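Local coordinates for homoserine dehydrogenase (Thermoplasma acidophilum, PDB 3ING), which probably catalyses the NADP-dependent interconversion of aspartate semialdehyde and homoserine on the route to threonine and methionine, and binds NADPH in this structure, at residues V38-G49 against E76-D84. Residues are numbered along the deposited sequence; the frame is centred on the assembly and turned at random.
Sequences VGVSDSRSYASG and EDLMGEAAD. With NDP (NADPH dihydro-nicotinamide-adenine-dinucleotide phosphate), chain C.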
ATOM      1  N   VAL A  38      15.304  -3.628 -24.287  1.00 23.43           N
ATOM      2  CA  VAL A  38      15.579  -3.716 -25.717  1.00 22.96           C
ATOM      3  C   VAL A  38      15.782  -2.360 -26.383  1.00 21.61           C
ATOM      4  O   VAL A  38      16.057  -2.280 -27.583  1.00 23.10           O
ATOM      5  CB  VAL A  38      14.446  -4.502 -26.446  1.00 24.27           C
ATOM      6  CG1 VAL A  38      14.279  -5.883 -25.809  1.00 24.66           C
ATOM      7  CG2 VAL A  38      13.157  -3.708 -26.463  1.00 24.12           C
ATOM      8  N   GLY A  39      15.680  -1.283 -25.618  1.00 21.98           N
ATOM      9  CA  GLY A  39      15.981   0.048 -26.133  1.00 18.85           C
ATOM     10  C   GLY A  39      16.243   0.973 -24.969  1.00 20.34           C
ATOM     11  O   GLY A  39      15.589   0.868 -23.940  1.00 20.63           O
ATOM     12  N   VAL A  40      17.207   1.866 -25.106  1.00 19.78           N
ATOM     13  CA  VAL A  40      17.533   2.792 -24.018  1.00 21.39           C
ATOM     14  C   VAL A  40      18.122   4.063 -24.577  1.00 23.35           C
ATOM     15  O   VAL A  40      18.932   4.000 -25.494  1.00 23.09           O
ATOM     16  CB  VAL A  40      18.509   2.156 -22.967  1.00 25.78           C
ATOM     17  CG1 VAL A  40      19.795   1.699 -23.609  1.00 29.56           C
ATOM     18  CG2 VAL A  40      18.786   3.129 -21.840  1.00 23.49           C
ATOM     19  N   SER A  41      17.706   5.209 -24.036  1.00 21.72           N
ATOM     20  CA  SER A  41      18.268   6.518 -24.424  1.00 22.03           C
ATOM     21  C   SER A  41      18.629   7.530 -23.293  1.00 24.52           C
ATOM     22  O   SER A  41      18.217   7.399 -22.196  1.00 21.92           O
ATOM     23  CB  SER A  41      17.292   7.254 -25.353  1.00 18.89           C
ATOM     24  OG  SER A  41      16.015   7.437 -24.705  1.00 22.41           O
ATOM     25  N   ASP A  42      19.498   8.508 -23.670  1.00 25.66           N
ATOM     26  CA  ASP A  42      19.680   9.736 -22.976  1.00 24.59           C
ATOM     27  C   ASP A  42      19.456  10.828 -24.051  1.00 25.04           C
ATOM     28  O   ASP A  42      18.937  10.535 -25.116  1.00 23.62           O
ATOM     29  CB  ASP A  42      21.038   9.834 -22.275  1.00 22.24           C
ATOM     30  CG  ASP A  42      22.230   9.751 -23.215  1.00 24.26           C
ATOM     31  OD1 ASP A  42      22.155  10.130 -24.409  1.00 22.42           O
ATOM     32  OD2 ASP A  42      23.293   9.374 -22.695  1.00 22.40           O
ATOM     33  N   SER A  43      19.796  12.073 -23.765  1.00 24.85           N
ATOM     34  CA  SER A  43      19.425  13.151 -24.682  1.00 23.89           C
ATOM     35  C   SER A  43      20.194  13.096 -25.981  1.00 28.03           C
ATOM     36  O   SER A  43      19.720  13.612 -26.994  1.00 27.52           O
ATOM     37  CB  SER A  43      19.642  14.517 -24.030  1.00 24.03           C
ATOM     38  OG  SER A  43      21.005  14.692 -23.688  1.00 26.97           O
ATOM     39  N   ARG A  44      21.369  12.476 -25.960  1.00 25.98           N
ATOM     40  CA  ARG A  44      22.241  12.467 -27.135  1.00 29.57           C
ATOM     41  C   ARG A  44      22.460  11.141 -27.832  1.00 27.84           C
ATOM     42  O   ARG A  44      22.816  11.140 -28.998  1.00 25.46           O
ATOM     43  CB  ARG A  44      23.615  12.953 -26.704  1.00 31.77           C
ATOM     44  CG  ARG A  44      23.644  14.381 -26.217  1.00 34.12           C
ATOM     45  CD  ARG A  44      25.058  14.752 -25.796  1.00 48.26           C
ATOM     46  NE  ARG A  44      25.427  14.163 -24.503  1.00 52.68           N
ATOM     47  CZ  ARG A  44      26.673  14.088 -24.020  1.00 55.34           C
ATOM     48  NH1 ARG A  44      27.716  14.568 -24.696  1.00 56.15           N
ATOM     49  NH2 ARG A  44      26.880  13.530 -22.834  1.00 58.92           N
ATOM     50  N   SER A  45      22.303  10.023 -27.123  1.00 26.49           N
ATOM     51  CA  SER A  45      22.650   8.683 -27.664  1.00 23.08           C
ATOM     52  C   SER A  45      21.615   7.609 -27.307  1.00 26.55           C
ATOM     53  O   SER A  45      20.686   7.822 -26.496  1.00 26.34           O
ATOM     54  CB  SER A  45      24.024   8.227 -27.134  1.00 23.81           C
ATOM     55  OG  SER A  45      24.034   8.080 -25.710  1.00 24.25           O
ATOM     56  N   TYR A  46      21.740   6.459 -27.954  1.00 23.37           N
ATOM     57  CA  TYR A  46      20.856   5.341 -27.633  1.00 24.84           C
ATOM     58  C   TYR A  46      21.494   4.011 -27.969  1.00 24.27           C
ATOM     59  O   TYR A  46      22.523   3.943 -28.678  1.00 20.20           O
ATOM     60  CB  TYR A  46      19.509   5.470 -28.358  1.00 24.04           C
ATOM     61  CG  TYR A  46      19.554   5.096 -29.822  1.00 23.54           C
ATOM     62  CD1 TYR A  46      20.027   5.994 -30.762  1.00 21.36           C
ATOM     63  CD2 TYR A  46      19.071   3.875 -30.269  1.00 22.47           C
ATOM     64  CE1 TYR A  46      20.080   5.688 -32.087  1.00 29.35           C
ATOM     65  CE2 TYR A  46      19.096   3.554 -31.626  1.00 29.02           C
ATOM     66  CZ  TYR A  46      19.622   4.471 -32.523  1.00 28.26           C
ATOM     67  OH  TYR A  46      19.667   4.228 -33.861  1.00 29.50           O
ATOM     68  N   ALA A  47      20.882   2.966 -27.425  1.00 24.89           N
ATOM     69  CA  ALA A  47      21.217   1.583 -27.737  1.00 24.98           C
ATOM     70  C   ALA A  47      19.907   0.873 -28.010  1.00 25.73           C
ATOM     71  O   ALA A  47      18.892   1.146 -27.357  1.00 24.43           O
ATOM     72  CB  ALA A  47      21.927   0.907 -26.562  1.00 23.44           C
ATOM     73  N   SER A  48      19.931  -0.055 -28.947  1.00 24.14           N
ATOM     74  CA  SER A  48      18.733  -0.798 -29.342  1.00 27.23           C
ATOM     75  C   SER A  48      19.183  -2.168 -29.760  1.00 29.32           C
ATOM     76  O   SER A  48      20.249  -2.285 -30.362  1.00 29.89           O
ATOM     77  CB  SER A  48      18.045  -0.094 -30.515  1.00 28.55           C
ATOM     78  OG  SER A  48      16.912  -0.824 -30.978  1.00 35.10           O
ATOM     79  N   GLY A  49      18.411  -3.201 -29.433  1.00 29.40           N
ATOM     80  CA  GLY A  49      18.813  -4.562 -29.766  1.00 31.37           C
ATOM     81  C   GLY A  49      18.122  -5.591 -28.911  1.00 32.80           C
ATOM     82  O   GLY A  49      17.526  -5.242 -27.910  1.00 29.12           O
ATOM     83  N   GLU A  76      11.459   7.519 -32.357  1.00 34.12           N
ATOM     84  CA  GLU A  76      11.408   6.691 -33.544  1.00 34.61           C
ATOM     85  C   GLU A  76      12.619   5.764 -33.602  1.00 34.81           C
ATOM     86  O   GLU A  76      12.490   4.623 -33.999  1.00 32.76           O
ATOM     87  CB  GLU A  76      11.345   7.578 -34.798  1.00 35.42           C
ATOM     88  N   ASP A  77      13.790   6.246 -33.177  1.00 32.60           N
ATOM     89  CA  ASP A  77      15.008   5.412 -33.159  1.00 30.89           C
ATOM     90  C   ASP A  77      14.892   4.119 -32.354  1.00 31.00           C
ATOM     91  O   ASP A  77      15.700   3.199 -32.547  1.00 27.76           O
ATOM     92  CB  ASP A  77      16.187   6.196 -32.574  1.00 32.80           C
ATOM     93  CG  ASP A  77      16.641   7.344 -33.456  1.00 36.33           C
ATOM     94  OD1 ASP A  77      16.347   7.310 -34.662  1.00 42.91           O
ATOM     95  OD2 ASP A  77      17.300   8.273 -32.929  1.00 40.31           O
ATOM     96  N   LEU A  78      13.923   4.063 -31.425  1.00 30.09           N
ATOM     97  CA  LEU A  78      13.777   2.924 -30.520  1.00 30.52           C
ATOM     98  C   LEU A  78      12.654   1.977 -30.916  1.00 31.46           C
ATOM     99  O   LEU A  78      12.491   0.942 -30.330  1.00 37.41           O
ATOM    100  CB  LEU A  78      13.560   3.445 -29.098  1.00 29.29           C
ATOM    101  CG  LEU A  78      14.700   4.327 -28.559  1.00 27.50           C
ATOM    102  CD1 LEU A  78      14.356   4.910 -27.211  1.00 32.15           C
ATOM    103  CD2 LEU A  78      15.994   3.514 -28.474  1.00 26.59           C
HETATM  104  N   MSE A  79      11.912   2.291 -31.947  1.00 34.82           N
HETATM  105  CA  MSE A  79      10.747   1.487 -32.285  1.00 37.54           C
HETATM  106  C   MSE A  79      11.063   0.305 -33.211  1.00 38.99           C
HETATM  107  O   MSE A  79      10.149  -0.371 -33.682  1.00 39.16           O
HETATM  108  CB  MSE A  79       9.688   2.379 -32.910  1.00 38.46           C
HETATM  109  CG  MSE A  79       9.284   3.532 -32.020  1.00 46.57           C
HETATM  110 SE   MSE A  79       8.194   2.932 -30.531  0.75 44.38          SE
HETATM  111  CE  MSE A  79       8.762   4.215 -29.098  1.00 41.31           C
ATOM    112  N   GLY A  80      12.345   0.040 -33.447  1.00 39.09           N
ATOM    113  CA  GLY A  80      12.749  -1.113 -34.238  1.00 41.13           C
ATOM    114  C   GLY A  80      12.666  -2.465 -33.542  1.00 40.64           C
ATOM    115  O   GLY A  80      12.722  -3.518 -34.194  1.00 42.46           O
ATOM    116  N   GLU A  81      12.564  -2.462 -32.224  1.00 38.12           N
ATOM    117  CA  GLU A  81      12.475  -3.705 -31.497  1.00 36.64           C
ATOM    118  C   GLU A  81      11.093  -3.843 -30.911  1.00 34.03           C
ATOM    119  O   GLU A  81      10.522  -2.874 -30.399  1.00 35.37           O
ATOM    120  CB  GLU A  81      13.503  -3.740 -30.354  1.00 37.22           C
ATOM    121  CG  GLU A  81      14.966  -3.781 -30.819  1.00 39.79           C
ATOM    122  CD  GLU A  81      15.359  -5.098 -31.491  1.00 44.93           C
ATOM    123  OE1 GLU A  81      14.786  -6.167 -31.141  1.00 45.01           O
ATOM    124  OE2 GLU A  81      16.266  -5.054 -32.355  1.00 46.80           O
ATOM    125  N   ALA A  82      10.593  -5.063 -30.950  1.00 31.57           N
ATOM    126  CA  ALA A  82       9.352  -5.420 -30.296  1.00 32.41           C
ATOM    127  C   ALA A  82       9.543  -5.276 -28.788  1.00 29.51           C
ATOM    128  O   ALA A  82      10.496  -5.815 -28.243  1.00 31.44           O
ATOM    129  CB  ALA A  82       8.979  -6.862 -30.652  1.00 31.11           C
ATOM    130  N   ALA A  83       8.614  -4.579 -28.135  1.00 26.45           N
ATOM    131  CA  ALA A  83       8.632  -4.340 -26.696  1.00 28.00           C
ATOM    132  C   ALA A  83       7.190  -4.357 -26.190  1.00 27.29           C
ATOM    133  O   ALA A  83       6.251  -4.155 -26.951  1.00 28.99           O
ATOM    134  CB  ALA A  83       9.274  -3.001 -26.378  1.00 19.86           C
ATOM    135  N   ASP A  84       7.033  -4.574 -24.899  1.00 26.15           N
ATOM    136  CA  ASP A  84       5.718  -4.566 -24.267  1.00 24.26           C
ATOM    137  C   ASP A  84       5.394  -3.222 -23.597  1.00 24.71           C
ATOM    138  O   ASP A  84       4.226  -2.898 -23.384  1.00 22.50           O
ATOM    139  CB  ASP A  84       5.763  -5.622 -23.205  1.00 27.10           C
ATOM    140  CG  ASP A  84       6.157  -6.983 -23.791  1.00 32.51           C
ATOM    141  OD1 ASP A  84       5.394  -7.447 -24.659  1.00 30.38           O
ATOM    142  OD2 ASP A  84       7.214  -7.538 -23.426  1.00 28.56           O
TER
HETATM  143  PA  NDP C 326      17.697  13.845 -15.075  1.00 23.13           P
HETATM  144  O1A NDP C 326      18.722  13.418 -14.105  1.00 20.48           O
HETATM  145  O2A NDP C 326      17.839  15.211 -15.632  1.00 20.11           O
HETATM  146  O5B NDP C 326      17.652  12.828 -16.324  1.00 21.40           O
HETATM  147  C5B NDP C 326      16.871  13.000 -17.489  1.00 22.01           C
HETATM  148  C4B NDP C 326      17.273  11.984 -18.547  1.00 22.11           C
HETATM  149  O4B NDP C 326      16.582  12.194 -19.751  1.00 23.09           O
HETATM  150  C3B NDP C 326      18.750  12.119 -18.940  1.00 20.62           C
HETATM  151  O3B NDP C 326      19.259  10.888 -19.430  1.00 21.58           O
HETATM  152  C2B NDP C 326      18.707  13.125 -20.040  1.00 19.44           C
HETATM  153  O2B NDP C 326      19.802  13.077 -20.912  1.00 24.11           O
HETATM  154  C1B NDP C 326      17.480  12.640 -20.766  1.00 18.91           C
HETATM  155  N9A NDP C 326      16.805  13.643 -21.579  1.00 23.58           N
HETATM  156  C8A NDP C 326      16.695  14.998 -21.426  1.00 26.33           C
HETATM  157  N7A NDP C 326      15.893  15.466 -22.434  1.00 23.13           N
HETATM  158  C5A NDP C 326      15.512  14.425 -23.190  1.00 26.50           C
HETATM  159  C6A NDP C 326      14.725  14.384 -24.322  1.00 28.98           C
HETATM  160  N6A NDP C 326      13.962  15.423 -24.651  1.00 41.16           N
HETATM  161  N1A NDP C 326      14.521  13.159 -24.848  1.00 25.79           N
HETATM  162  C2A NDP C 326      15.093  12.007 -24.349  1.00 29.38           C
HETATM  163  N3A NDP C 326      15.878  12.027 -23.212  1.00 27.05           N
HETATM  164  C4A NDP C 326      16.059  13.265 -22.666  1.00 22.86           C
HETATM  165  O3  NDP C 326      16.235  13.691 -14.426  1.00 14.44           O
HETATM  166  PN  NDP C 326      15.825  12.711 -13.219  1.00 19.47           P
HETATM  167  O1N NDP C 326      16.229  13.335 -11.923  1.00 22.62           O
HETATM  168  O2N NDP C 326      16.317  11.346 -13.580  1.00 19.22           O
HETATM  169  O5D NDP C 326      14.202  12.742 -13.266  1.00 21.32           O
HETATM  170  C5D NDP C 326      13.619  12.086 -14.393  1.00 22.36           C
HETATM  171  C4D NDP C 326      12.102  12.221 -14.314  1.00 23.30           C
HETATM  172  O4D NDP C 326      11.679  11.606 -13.118  1.00 22.88           O
HETATM  173  C3D NDP C 326      11.614  13.643 -14.237  1.00 20.76           C
HETATM  174  O3D NDP C 326      10.486  13.897 -15.083  1.00 18.82           O
HETATM  175  C2D NDP C 326      11.289  13.847 -12.770  1.00 20.15           C
HETATM  176  O2D NDP C 326      10.300  14.818 -12.557  1.00 20.22           O
HETATM  177  C1D NDP C 326      10.826  12.464 -12.376  1.00 18.29           C
HETATM  178  N1N NDP C 326      10.903  12.203 -10.949  1.00 18.16           N
HETATM  179  C2N NDP C 326      12.105  12.335 -10.304  1.00 20.41           C
HETATM  180  C3N NDP C 326      12.211  12.279  -8.922  1.00 24.90           C
HETATM  181  C7N NDP C 326      13.558  12.284  -8.306  1.00 27.90           C
HETATM  182  O7N NDP C 326      13.708  11.519  -7.172  1.00 34.74           O
HETATM  183  N7N NDP C 326      14.598  12.881  -8.875  1.00 26.05           N
HETATM  184  C4N NDP C 326      11.072  11.724  -8.074  1.00 25.56           C
HETATM  185  C5N NDP C 326       9.816  11.577  -8.886  1.00 19.13           C
HETATM  186  C6N NDP C 326       9.786  11.798 -10.261  1.00 17.90           C
HETATM  187  P2B NDP C 326      21.326  13.164 -20.423  1.00 35.51           P
HETATM  188  O1X NDP C 326      22.018  13.299 -21.752  1.00 36.04           O
HETATM  189  O2X NDP C 326      21.730  11.974 -19.503  1.00 27.68           O
HETATM  190  O3X NDP C 326      21.377  14.432 -19.632  1.00 20.80           O
HETATM  191  O   HOH W   1      14.993  -0.314 -29.289  1.00 38.14           O
HETATM  192  O   HOH W   2      17.169  -2.700 -33.001  1.00 51.29           O
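With chi1 at 77°, Tyr46 carries CG between its own backbone N and carbonyl carbon, and this swings the ring over toward Asp77 and Leu78. Asp77 lays its CB on one face of the ring, a CH-pi contact 3.9 Å from CB to the ring centroid and offset toward the rim; its carboxylate plane is tilted only 19° from the ring, while OD2 is held by Ser73 N. Leu78 slides past the tyrosine in the opposite direction. Its CD2 sits 3.6 Å from Tyr46 CD2 and also packs on Gly39 CA, where a side chain would be tight, and CD1 reaches Ser41. Ile8 and Met10 of the central strand 4-10 also touch this leucine.

Farther along, the contact turns wet. Glu81, bent at chi2, brings CG to 3.5 Å from Ser48 OG and spreads its carboxylate beside Gly49. No direct hydrogen bond joins 38-49 to 76-84; instead one water links Val38 O, Ser48 OG and Leu78 O, and a second spans Ser48 OG and Glu81 OE2. Val38 CG2 also meets Ala83 CB at 3.9 Å.

At the turn between the strands, Asp42 OD1 takes three bonds: Ser45 N at 2.7 Å nearly along the C-O axis, Arg44 N, and Ser45 OG from above the carboxylate plane. OD2 makes a salt bridge with Lys61 and accepts from Ile67 N. Put an alanine here and those three donors would probably lose the acceptor that closes the turn, and Lys61 its carboxylate partner, leaving Ser43 freer to shift. The Asx turn after the second strand of the Rossmann fold sets Ser43 to bind the cofactor's 2'-phosphate group through its N and its OG, which hydrogen-bonds NADPH O1X at 2.6 Å, while 76-84 packs across one face of the sheet, over strands 46-48, 34-41 and 4-10.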